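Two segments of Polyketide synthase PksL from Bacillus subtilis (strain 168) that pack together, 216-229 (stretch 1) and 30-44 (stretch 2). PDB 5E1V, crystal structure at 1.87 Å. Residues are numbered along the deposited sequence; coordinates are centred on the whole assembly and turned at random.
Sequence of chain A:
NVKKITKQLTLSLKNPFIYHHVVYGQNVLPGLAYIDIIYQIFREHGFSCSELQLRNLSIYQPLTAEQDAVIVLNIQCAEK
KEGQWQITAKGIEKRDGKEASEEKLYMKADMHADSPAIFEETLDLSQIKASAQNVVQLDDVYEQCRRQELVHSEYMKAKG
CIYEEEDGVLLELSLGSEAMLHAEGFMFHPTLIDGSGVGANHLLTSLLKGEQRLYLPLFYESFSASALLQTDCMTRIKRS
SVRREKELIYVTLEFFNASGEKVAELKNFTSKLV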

ATOM      1  N   LEU A 216       6.864  -6.046  -7.841  1.00 27.18           N
ATOM      2  CA  LEU A 216       5.639  -6.142  -6.998  1.00 24.64           C
ATOM      3  C   LEU A 216       6.013  -6.193  -5.534  1.00 24.33           C
ATOM      4  O   LEU A 216       7.147  -6.598  -5.179  1.00 20.41           O
ATOM      5  CB  LEU A 216       4.868  -7.384  -7.368  1.00 26.18           C
ATOM      6  CG  LEU A 216       4.263  -7.312  -8.783  1.00 29.56           C
ATOM      7  CD1 LEU A 216       3.487  -8.595  -9.029  1.00 30.10           C
ATOM      8  CD2 LEU A 216       3.395  -6.083  -9.057  1.00 29.79           C
ATOM      9  N   PRO A 217       5.087  -5.780  -4.664  1.00 23.34           N
ATOM     10  CA  PRO A 217       5.391  -5.871  -3.255  1.00 18.37           C
ATOM     11  C   PRO A 217       5.719  -7.278  -2.753  1.00 18.99           C
ATOM     12  O   PRO A 217       5.161  -8.297  -3.215  1.00 14.40           O
ATOM     13  CB  PRO A 217       4.103  -5.339  -2.594  1.00 20.61           C
ATOM     14  CG  PRO A 217       3.648  -4.258  -3.537  1.00 21.70           C
ATOM     15  CD  PRO A 217       3.870  -4.943  -4.893  1.00 23.37           C
ATOM     16  N   LEU A 218       6.687  -7.284  -1.850  1.00 17.65           N
ATOM     17  CA  LEU A 218       7.228  -8.479  -1.234  1.00 16.90           C
ATOM     18  C   LEU A 218       7.187  -8.382   0.304  1.00 16.14           C
ATOM     19  O   LEU A 218       6.787  -9.305   0.934  1.00 16.54           O
ATOM     20  CB  LEU A 218       8.675  -8.669  -1.646  1.00 19.41           C
ATOM     21  CG  LEU A 218       9.342  -9.881  -0.922  1.00 17.87           C
ATOM     22  CD1 LEU A 218       8.750 -11.235  -1.315  1.00 19.95           C
ATOM     23  CD2 LEU A 218      10.880  -9.919  -1.030  1.00 19.49           C
ATOM     24  N   PHE A 219       7.669  -7.297   0.843  1.00 15.46           N
ATOM     25  CA  PHE A 219       7.907  -7.113   2.291  1.00 16.05           C
ATOM     26  C   PHE A 219       7.854  -5.660   2.787  1.00 15.81           C
ATOM     27  O   PHE A 219       8.430  -4.754   2.160  1.00 19.43           O
ATOM     28  CB  PHE A 219       9.299  -7.709   2.650  1.00 18.12           C
ATOM     29  CG  PHE A 219       9.656  -7.683   4.119  1.00 18.89           C
ATOM     30  CD1 PHE A 219       9.308  -8.708   4.964  1.00 20.43           C
ATOM     31  CD2 PHE A 219      10.514  -6.709   4.597  1.00 20.74           C
ATOM     32  CE1 PHE A 219       9.701  -8.698   6.307  1.00 21.93           C
ATOM     33  CE2 PHE A 219      10.915  -6.689   5.919  1.00 21.71           C
ATOM     34  CZ  PHE A 219      10.478  -7.652   6.802  1.00 19.73           C
ATOM     35  N   TYR A 220       7.237  -5.469   3.989  1.00 19.26           N
ATOM     36  CA  TYR A 220       7.179  -4.226   4.702  1.00 19.27           C
ATOM     37  C   TYR A 220       7.843  -4.483   6.017  1.00 18.18           C
ATOM     38  O   TYR A 220       7.370  -5.316   6.740  1.00 18.47           O
ATOM     39  CB  TYR A 220       5.714  -3.678   5.017  1.00 21.25           C
ATOM     40  CG  TYR A 220       4.729  -3.720   3.880  1.00 19.38           C
ATOM     41  CD1 TYR A 220       5.192  -3.692   2.581  1.00 19.83           C
ATOM     42  CD2 TYR A 220       3.304  -3.832   4.096  1.00 19.13           C
ATOM     43  CE1 TYR A 220       4.349  -3.798   1.493  1.00 20.38           C
ATOM     44  CE2 TYR A 220       2.453  -3.975   2.980  1.00 17.15           C
ATOM     45  CZ  TYR A 220       2.988  -3.942   1.692  1.00 16.39           C
ATOM     46  OH  TYR A 220       2.299  -4.055   0.476  1.00 17.54           O
ATOM     47  N   GLU A 221       8.870  -3.714   6.382  1.00 16.48           N
ATOM     48  CA  GLU A 221       9.503  -3.859   7.693  1.00 18.18           C
ATOM     49  C   GLU A 221       8.536  -3.412   8.820  1.00 16.58           C
ATOM     50  O   GLU A 221       8.251  -4.123   9.822  1.00 14.30           O
ATOM     51  CB  GLU A 221      10.815  -3.050   7.754  1.00 21.95           C
ATOM     52  CG  GLU A 221      11.431  -3.161   9.134  1.00 26.43           C
ATOM     53  CD  GLU A 221      12.850  -2.662   9.185  1.00 30.12           C
ATOM     54  OE1 GLU A 221      13.628  -2.976   8.271  1.00 35.07           O
ATOM     55  OE2 GLU A 221      13.159  -1.940  10.150  1.00 33.79           O
ATOM     56  N   SER A 222       7.961  -2.238   8.603  1.00 18.23           N
ATOM     57  CA  SER A 222       6.994  -1.661   9.545  1.00 16.35           C
ATOM     58  C   SER A 222       6.105  -0.591   8.941  1.00 16.20           C
ATOM     59  O   SER A 222       6.452   0.094   7.971  1.00 16.39           O
ATOM     60  CB  SER A 222       7.681  -0.995  10.756  1.00 17.05           C
ATOM     61  OG  SER A 222       8.601  -0.092  10.354  1.00 21.27           O
ATOM     62  N   PHE A 223       4.973  -0.464   9.593  1.00 16.28           N
ATOM     63  CA  PHE A 223       4.039   0.580   9.357  1.00 15.69           C
ATOM     64  C   PHE A 223       3.551   1.040  10.680  1.00 14.07           C
ATOM     65  O   PHE A 223       3.156   0.254  11.528  1.00 14.03           O
ATOM     66  CB  PHE A 223       2.819   0.129   8.494  1.00 15.38           C
ATOM     67  CG  PHE A 223       1.936   1.254   8.163  1.00 13.42           C
ATOM     68  CD1 PHE A 223       2.266   2.106   7.168  1.00 13.50           C
ATOM     69  CD2 PHE A 223       0.829   1.476   8.851  1.00 13.13           C
ATOM     70  CE1 PHE A 223       1.432   3.168   6.800  1.00 14.48           C
ATOM     71  CE2 PHE A 223      -0.029   2.505   8.531  1.00 14.21           C
ATOM     72  CZ  PHE A 223       0.293   3.369   7.514  1.00 13.08           C
ATOM     73  N   SER A 224       3.510   2.346  10.813  1.00 15.44           N
ATOM     74  CA  SER A 224       3.123   3.015  12.031  1.00 17.09           C
ATOM     75  C   SER A 224       2.377   4.261  11.596  1.00 15.83           C
ATOM     76  O   SER A 224       2.851   4.918  10.670  1.00 15.29           O
ATOM     77  CB  SER A 224       4.404   3.450  12.792  1.00 17.88           C
ATOM     78  OG  SER A 224       3.911   3.972  13.993  1.00 27.23           O
ATOM     79  N   ALA A 225       1.329   4.618  12.301  1.00 15.36           N
ATOM     80  CA  ALA A 225       0.460   5.742  11.962  1.00 18.72           C
ATOM     81  C   ALA A 225      -0.218   6.337  13.231  1.00 17.60           C
ATOM     82  O   ALA A 225      -0.703   5.602  14.105  1.00 18.61           O
ATOM     83  CB  ALA A 225      -0.606   5.291  10.957  1.00 17.18           C
ATOM     84  N   SER A 226      -0.116   7.656  13.341  1.00 18.70           N
ATOM     85  CA  SER A 226      -0.773   8.464  14.388  1.00 20.81           C
ATOM     86  C   SER A 226      -2.138   9.004  13.909  1.00 18.88           C
ATOM     87  O   SER A 226      -2.884   9.540  14.682  1.00 20.12           O
ATOM     88  CB  SER A 226       0.143   9.656  14.801  1.00 21.32           C
ATOM     89  OG  SER A 226       0.384  10.588  13.734  1.00 21.04           O
ATOM     90  N   ALA A 227      -2.451   8.905  12.616  1.00 19.65           N
ATOM     91  CA  ALA A 227      -3.732   9.393  12.093  1.00 18.00           C
ATOM     92  C   ALA A 227      -4.046   8.646  10.773  1.00 17.25           C
ATOM     93  O   ALA A 227      -3.197   8.033  10.127  1.00 16.55           O
ATOM     94  CB  ALA A 227      -3.724  10.901  11.871  1.00 20.16           C
ATOM     95  N   LEU A 228      -5.314   8.615  10.449  1.00 17.80           N
ATOM     96  CA  LEU A 228      -5.769   7.967   9.229  1.00 16.27           C
ATOM     97  C   LEU A 228      -5.322   8.688   7.980  1.00 16.10           C
ATOM     98  O   LEU A 228      -5.118   9.930   7.966  1.00 14.16           O
ATOM     99  CB  LEU A 228      -7.298   7.942   9.276  1.00 16.71           C
ATOM    100  CG  LEU A 228      -8.001   7.243  10.429  1.00 17.40           C
ATOM    101  CD1 LEU A 228      -9.492   6.938  10.069  1.00 17.51           C
ATOM    102  CD2 LEU A 228      -7.364   5.903  10.840  1.00 15.97           C
ATOM    103  N   LEU A 229      -5.203   7.959   6.871  1.00 13.41           N
ATOM    104  CA  LEU A 229      -4.981   8.562   5.583  1.00 15.82           C
ATOM    105  C   LEU A 229      -6.124   8.211   4.665  1.00 17.61           C
ATOM    106  O   LEU A 229      -6.165   7.125   4.156  1.00 15.18           O
ATOM    107  CB  LEU A 229      -3.674   8.050   4.969  1.00 16.65           C
ATOM    108  CG  LEU A 229      -2.489   8.349   5.847  1.00 17.56           C
ATOM    109  CD1 LEU A 229      -1.289   7.457   5.434  1.00 15.71           C
ATOM    110  CD2 LEU A 229      -2.134   9.780   5.694  1.00 18.30           C
TER
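Stretch 2 (30-44) PGLAYIDIIYQIFRE

The contact is a small, mostly apolar packing of one helix and the turn leading into it against two successive strands, pinned at one end by a single direct hydrogen bond from a tyrosine hydroxyl to a backbone carbonyl. The two stretches together bury 443 Å², and no two touching residues are closer than 184 positions in sequence, so the contact is wholly tertiary.

Stretch 1 runs as a strand through 216-220, turns a corner at Glu-221, and continues as a second strand to Ala-225 before passing into loop. In stretch 2, residues 31-33 have helical phi/psi values without the regular bonds, and the regular helix follows through 34-44, with backbone bonds such as Tyr-39 N to Ile-35 O (3.0 Å) and Arg-43 N to Tyr-39 O (2.9 Å). The axes of strand 222-225 and the helix approach to 11.1 Å, with a signed crossing angle of -58°. Both segments therefore advance in broadly the same sense while crossing obliquely. Contacts follow that order: Pro-217 and Tyr-220 meet the start of stretch 2, Phe-223 its middle, and Leu-228 its end.

The backbones come nearest at the first of these points, where Pro-217 CA and Gly-31 CA are 5.8 Å apart. Glycine fits this approach: an ideal CB on Gly-31 would lie only 3.0 Å from Pro-217 CB, a tight separation. Pro-217 CG also reaches Leu-32 CG at 4.4 Å. Tyr-220, with chi1 at -46° (m), extends its ring so that Tyr-220 OH donates to Gly-31 O at 2.8 Å, the acceptor lying near the ring plane. The same residue has apolar neighbours: Tyr-220 CZ lies 3.5 Å from Leu-32 CD2, and Tyr-220 CE2 is 4.1 Å from Ile-35 CG1. The CA-to-CB bond of Leu-32 points sideways, but the end of its side chain comes nearer to stretch 1.

Beyond the corner, Phe-223 (chi1 t) and Ile-35 (chi1 m) both direct their CA-to-CB bonds toward the opposing stretch across a CA-CA distance of 8.0 Å. Ile-35 CG2 stands 3.9 Å from the centroid of the Phe-223 ring and 18° off its normal, a CH-pi contact over one face; the closest atoms are Phe-223 CE2 and Ile-35 CG2, at 3.7 Å. One helical turn on, Tyr-39 packs beside the same phenyl ring. Their centroids are 5.6 Å apart and their planes meet at 71°, an oblique arrangement with Phe-223 CD2 3.5 Å from Tyr-39 CE1. The hydroxyl of Tyr-39 is also linked to the strand through water 1, which lies 3.1 Å from Tyr-39 OH and accepts from Ala-225 N at 2.8 Å.

The far end is looser. Leu-228 CD1 lies 4.1 Å from Arg-43 NH1, while the guanidinium is held within its own helix by Arg-43 NH2 donating to Gln-40 OE1 at 3.0 Å.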

ATOM      1  N   PRO A  30      -3.853  -4.802  -5.048  1.00 15.46           N
ATOM      2  CA  PRO A  30      -2.526  -4.252  -4.756  1.00 16.17           C
ATOM      3  C   PRO A  30      -2.052  -4.730  -3.400  1.00 14.72           C
ATOM      4  O   PRO A  30      -2.787  -4.784  -2.411  1.00 13.65           O
ATOM      5  CB  PRO A  30      -2.706  -2.711  -4.820  1.00 17.40           C
ATOM      6  CG  PRO A  30      -4.009  -2.493  -5.486  1.00 16.64           C
ATOM      7  CD  PRO A  30      -4.843  -3.731  -5.234  1.00 17.37           C
ATOM      8  N   GLY A  31      -0.810  -5.167  -3.374  1.00 14.75           N
ATOM      9  CA  GLY A  31      -0.250  -5.651  -2.147  1.00 15.25           C
ATOM     10  C   GLY A  31      -0.291  -4.582  -1.067  1.00 13.29           C
ATOM     11  O   GLY A  31      -0.309  -4.913   0.060  1.00 14.55           O
ATOM     12  N   LEU A  32      -0.242  -3.310  -1.428  1.00 12.20           N
ATOM     13  CA  LEU A  32      -0.229  -2.191  -0.437  1.00 13.05           C
ATOM     14  C   LEU A  32      -1.633  -1.972   0.219  1.00 11.84           C
ATOM     15  O   LEU A  32      -1.751  -1.277   1.195  1.00 10.91           O
ATOM     16  CB  LEU A  32       0.271  -0.907  -1.052  1.00 14.88           C
ATOM     17  CG  LEU A  32       1.805  -0.940  -1.304  1.00 15.21           C
ATOM     18  CD1 LEU A  32       2.160   0.248  -2.164  1.00 15.75           C
ATOM     19  CD2 LEU A  32       2.522  -0.858   0.032  1.00 15.44           C
ATOM     20  N   ALA A  33      -2.629  -2.680  -0.308  1.00 10.59           N
ATOM     21  CA  ALA A  33      -3.970  -2.684   0.241  1.00 10.21           C
ATOM     22  C   ALA A  33      -4.076  -3.482   1.496  1.00  9.76           C
ATOM     23  O   ALA A  33      -5.029  -3.349   2.244  1.00  9.52           O
ATOM     24  CB  ALA A  33      -4.960  -3.181  -0.815  1.00  9.96           C
ATOM     25  N   TYR A  34      -3.081  -4.339   1.783  1.00  9.84           N
ATOM     26  CA  TYR A  34      -3.122  -5.115   3.056  1.00  9.57           C
ATOM     27  C   TYR A  34      -3.066  -4.242   4.307  1.00  8.57           C
ATOM     28  O   TYR A  34      -3.432  -4.713   5.422  1.00  9.65           O
ATOM     29  CB  TYR A  34      -1.970  -6.168   3.058  1.00 10.31           C
ATOM     30  CG  TYR A  34      -2.233  -7.356   2.211  1.00 10.97           C
ATOM     31  CD1 TYR A  34      -3.328  -8.118   2.415  1.00 13.48           C
ATOM     32  CD2 TYR A  34      -1.369  -7.710   1.190  1.00 13.19           C
ATOM     33  CE1 TYR A  34      -3.563  -9.299   1.659  1.00 14.26           C
ATOM     34  CE2 TYR A  34      -1.555  -8.846   0.421  1.00 14.23           C
ATOM     35  CZ  TYR A  34      -2.609  -9.679   0.674  1.00 14.78           C
ATOM     36  OH  TYR A  34      -2.840 -10.776  -0.097  1.00 15.16           O
ATOM     37  N   ILE A  35      -2.436  -3.079   4.226  1.00  9.21           N
ATOM     38  CA  ILE A  35      -2.367  -2.157   5.401  1.00  9.77           C
ATOM     39  C   ILE A  35      -3.788  -1.769   5.892  1.00 11.46           C
ATOM     40  O   ILE A  35      -4.150  -1.953   7.069  1.00 10.90           O
ATOM     41  CB  ILE A  35      -1.542  -0.910   5.084  1.00 10.40           C
ATOM     42  CG1 ILE A  35      -0.086  -1.368   4.771  1.00 12.56           C
ATOM     43  CG2 ILE A  35      -1.581   0.024   6.247  1.00 10.71           C
ATOM     44  CD1 ILE A  35       0.738  -0.336   4.094  1.00 13.74           C
ATOM     45  N   ASP A  36      -4.599  -1.313   4.909  1.00 11.90           N
ATOM     46  CA  ASP A  36      -6.007  -1.002   5.204  1.00 12.61           C
ATOM     47  C   ASP A  36      -6.769  -2.207   5.714  1.00 12.47           C
ATOM     48  O   ASP A  36      -7.414  -2.102   6.787  1.00 13.32           O
ATOM     49  CB  ASP A  36      -6.709  -0.295   4.072  1.00 13.76           C
ATOM     50  CG  ASP A  36      -8.036   0.269   4.539  1.00 14.18           C
ATOM     51  OD1 ASP A  36      -8.000   1.306   5.231  1.00 13.89           O
ATOM     52  OD2 ASP A  36      -9.040  -0.413   4.275  1.00 13.27           O
ATOM     53  N   ILE A  37      -6.663  -3.349   5.016  1.00 12.37           N
ATOM     54  CA  ILE A  37      -7.291  -4.580   5.412  1.00 10.80           C
ATOM     55  C   ILE A  37      -7.020  -4.888   6.918  1.00  9.77           C
ATOM     56  O   ILE A  37      -7.968  -5.047   7.726  1.00  9.71           O
ATOM     57  CB  ILE A  37      -6.943  -5.733   4.464  1.00 11.21           C
ATOM     58  CG1 ILE A  37      -7.654  -5.557   3.117  1.00 11.93           C
ATOM     59  CG2 ILE A  37      -7.238  -7.070   5.116  1.00 11.46           C
ATOM     60  CD1 ILE A  37      -6.998  -6.257   1.985  1.00 10.62           C
ATOM     61  N   ILE A  38      -5.744  -4.912   7.279  1.00 10.07           N
ATOM     62  CA  ILE A  38      -5.372  -5.326   8.600  1.00 10.89           C
ATOM     63  C   ILE A  38      -5.820  -4.330   9.695  1.00 10.68           C
ATOM     64  O   ILE A  38      -6.426  -4.751  10.669  1.00 10.54           O
ATOM     65  CB  ILE A  38      -3.870  -5.608   8.701  1.00 12.08           C
ATOM     66  CG1 ILE A  38      -3.520  -6.775   7.803  1.00 11.87           C
ATOM     67  CG2 ILE A  38      -3.532  -6.051  10.151  1.00 12.25           C
ATOM     68  CD1 ILE A  38      -2.025  -6.866   7.580  1.00 11.80           C
ATOM     69  N   TYR A  39      -5.669  -3.016   9.450  1.00 11.47           N
ATOM     70  CA  TYR A  39      -6.005  -2.012  10.453  1.00 11.58           C
ATOM     71  C   TYR A  39      -7.531  -1.965  10.619  1.00 12.12           C
ATOM     72  O   TYR A  39      -8.004  -1.711  11.762  1.00 11.47           O
ATOM     73  CB  TYR A  39      -5.443  -0.636  10.084  1.00 11.05           C
ATOM     74  CG  TYR A  39      -4.011  -0.401  10.548  1.00 13.10           C
ATOM     75  CD1 TYR A  39      -2.920  -0.731   9.773  1.00 12.98           C
ATOM     76  CD2 TYR A  39      -3.753   0.083  11.834  1.00 13.99           C
ATOM     77  CE1 TYR A  39      -1.627  -0.610  10.259  1.00 13.76           C
ATOM     78  CE2 TYR A  39      -2.468   0.257  12.259  1.00 14.41           C
ATOM     79  CZ  TYR A  39      -1.406  -0.102  11.448  1.00 13.67           C
ATOM     80  OH  TYR A  39      -0.107   0.103  11.893  1.00 16.33           O
ATOM     81  N   GLN A  40      -8.288  -2.233   9.529  1.00 11.42           N
ATOM     82  CA  GLN A  40      -9.791  -2.342   9.676  1.00 12.33           C
ATOM     83  C   GLN A  40     -10.207  -3.396  10.672  1.00 12.47           C
ATOM     84  O   GLN A  40     -11.157  -3.177  11.415  1.00 13.08           O
ATOM     85  CB  GLN A  40     -10.512  -2.591   8.355  1.00 13.26           C
ATOM     86  CG  GLN A  40     -10.319  -1.448   7.407  1.00 14.62           C
ATOM     87  CD  GLN A  40     -11.422  -0.428   7.338  1.00 17.68           C
ATOM     88  OE1 GLN A  40     -12.393  -0.455   8.112  1.00 19.69           O
ATOM     89  NE2 GLN A  40     -11.356   0.391   6.277  1.00 18.08           N
ATOM     90  N   ILE A  41      -9.574  -4.568  10.599  1.00 12.46           N
ATOM     91  CA  ILE A  41      -9.837  -5.675  11.434  1.00 13.96           C
ATOM     92  C   ILE A  41      -9.604  -5.308  12.935  1.00 14.95           C
ATOM     93  O   ILE A  41     -10.439  -5.561  13.812  1.00 14.82           O
ATOM     94  CB  ILE A  41      -8.980  -6.876  11.019  1.00 15.16           C
ATOM     95  CG1 ILE A  41      -9.519  -7.421   9.677  1.00 16.67           C
ATOM     96  CG2 ILE A  41      -9.086  -7.997  12.038  1.00 16.32           C
ATOM     97  CD1 ILE A  41      -8.515  -8.271   9.010  1.00 18.71           C
ATOM     98  N   PHE A  42      -8.461  -4.739  13.220  1.00 14.37           N
ATOM     99  CA  PHE A  42      -8.177  -4.376  14.640  1.00 13.75           C
ATOM    100  C   PHE A  42      -9.059  -3.269  15.134  1.00 15.30           C
ATOM    101  O   PHE A  42      -9.455  -3.249  16.337  1.00 16.19           O
ATOM    102  CB  PHE A  42      -6.732  -3.984  14.699  1.00 14.61           C
ATOM    103  CG  PHE A  42      -5.823  -5.207  14.805  1.00 14.91           C
ATOM    104  CD1 PHE A  42      -5.523  -5.758  16.028  1.00 15.08           C
ATOM    105  CD2 PHE A  42      -5.371  -5.854  13.657  1.00 14.09           C
ATOM    106  CE1 PHE A  42      -4.667  -6.849  16.078  1.00 13.64           C
ATOM    107  CE2 PHE A  42      -4.616  -7.000  13.707  1.00 15.02           C
ATOM    108  CZ  PHE A  42      -4.264  -7.486  14.926  1.00 15.72           C
ATOM    109  N   ARG A  43      -9.389  -2.323  14.243  1.00 13.54           N
ATOM    110  CA  ARG A  43     -10.324  -1.244  14.604  1.00 15.84           C
ATOM    111  C   ARG A  43     -11.684  -1.832  15.035  1.00 15.50           C
ATOM    112  O   ARG A  43     -12.338  -1.302  15.992  1.00 15.83           O
ATOM    113  CB  ARG A  43     -10.534  -0.251  13.475  1.00 15.71           C
ATOM    114  CG  ARG A  43     -11.480   0.867  13.913  1.00 17.48           C
ATOM    115  CD  ARG A  43     -11.447   2.066  12.966  1.00 18.73           C
ATOM    116  NE  ARG A  43     -12.013   1.694  11.657  1.00 17.53           N
ATOM    117  CZ  ARG A  43     -12.290   2.596  10.701  1.00 18.09           C
ATOM    118  NH1 ARG A  43     -12.092   3.869  10.968  1.00 15.22           N
ATOM    119  NH2 ARG A  43     -12.775   2.207   9.544  1.00 16.34           N
ATOM    120  N   GLU A  44     -12.122  -2.864  14.329  1.00 16.26           N
ATOM    121  CA  GLU A  44     -13.446  -3.437  14.605  1.00 17.38           C
ATOM    122  C   GLU A  44     -13.510  -4.033  16.008  1.00 18.29           C
ATOM    123  O   GLU A  44     -14.607  -4.095  16.628  1.00 14.02           O
ATOM    124  CB  GLU A  44     -13.781  -4.474  13.523  1.00 20.39           C
TER
HETATM  125  O   HOH W   1       0.285   2.509  13.828  1.00 25.41           O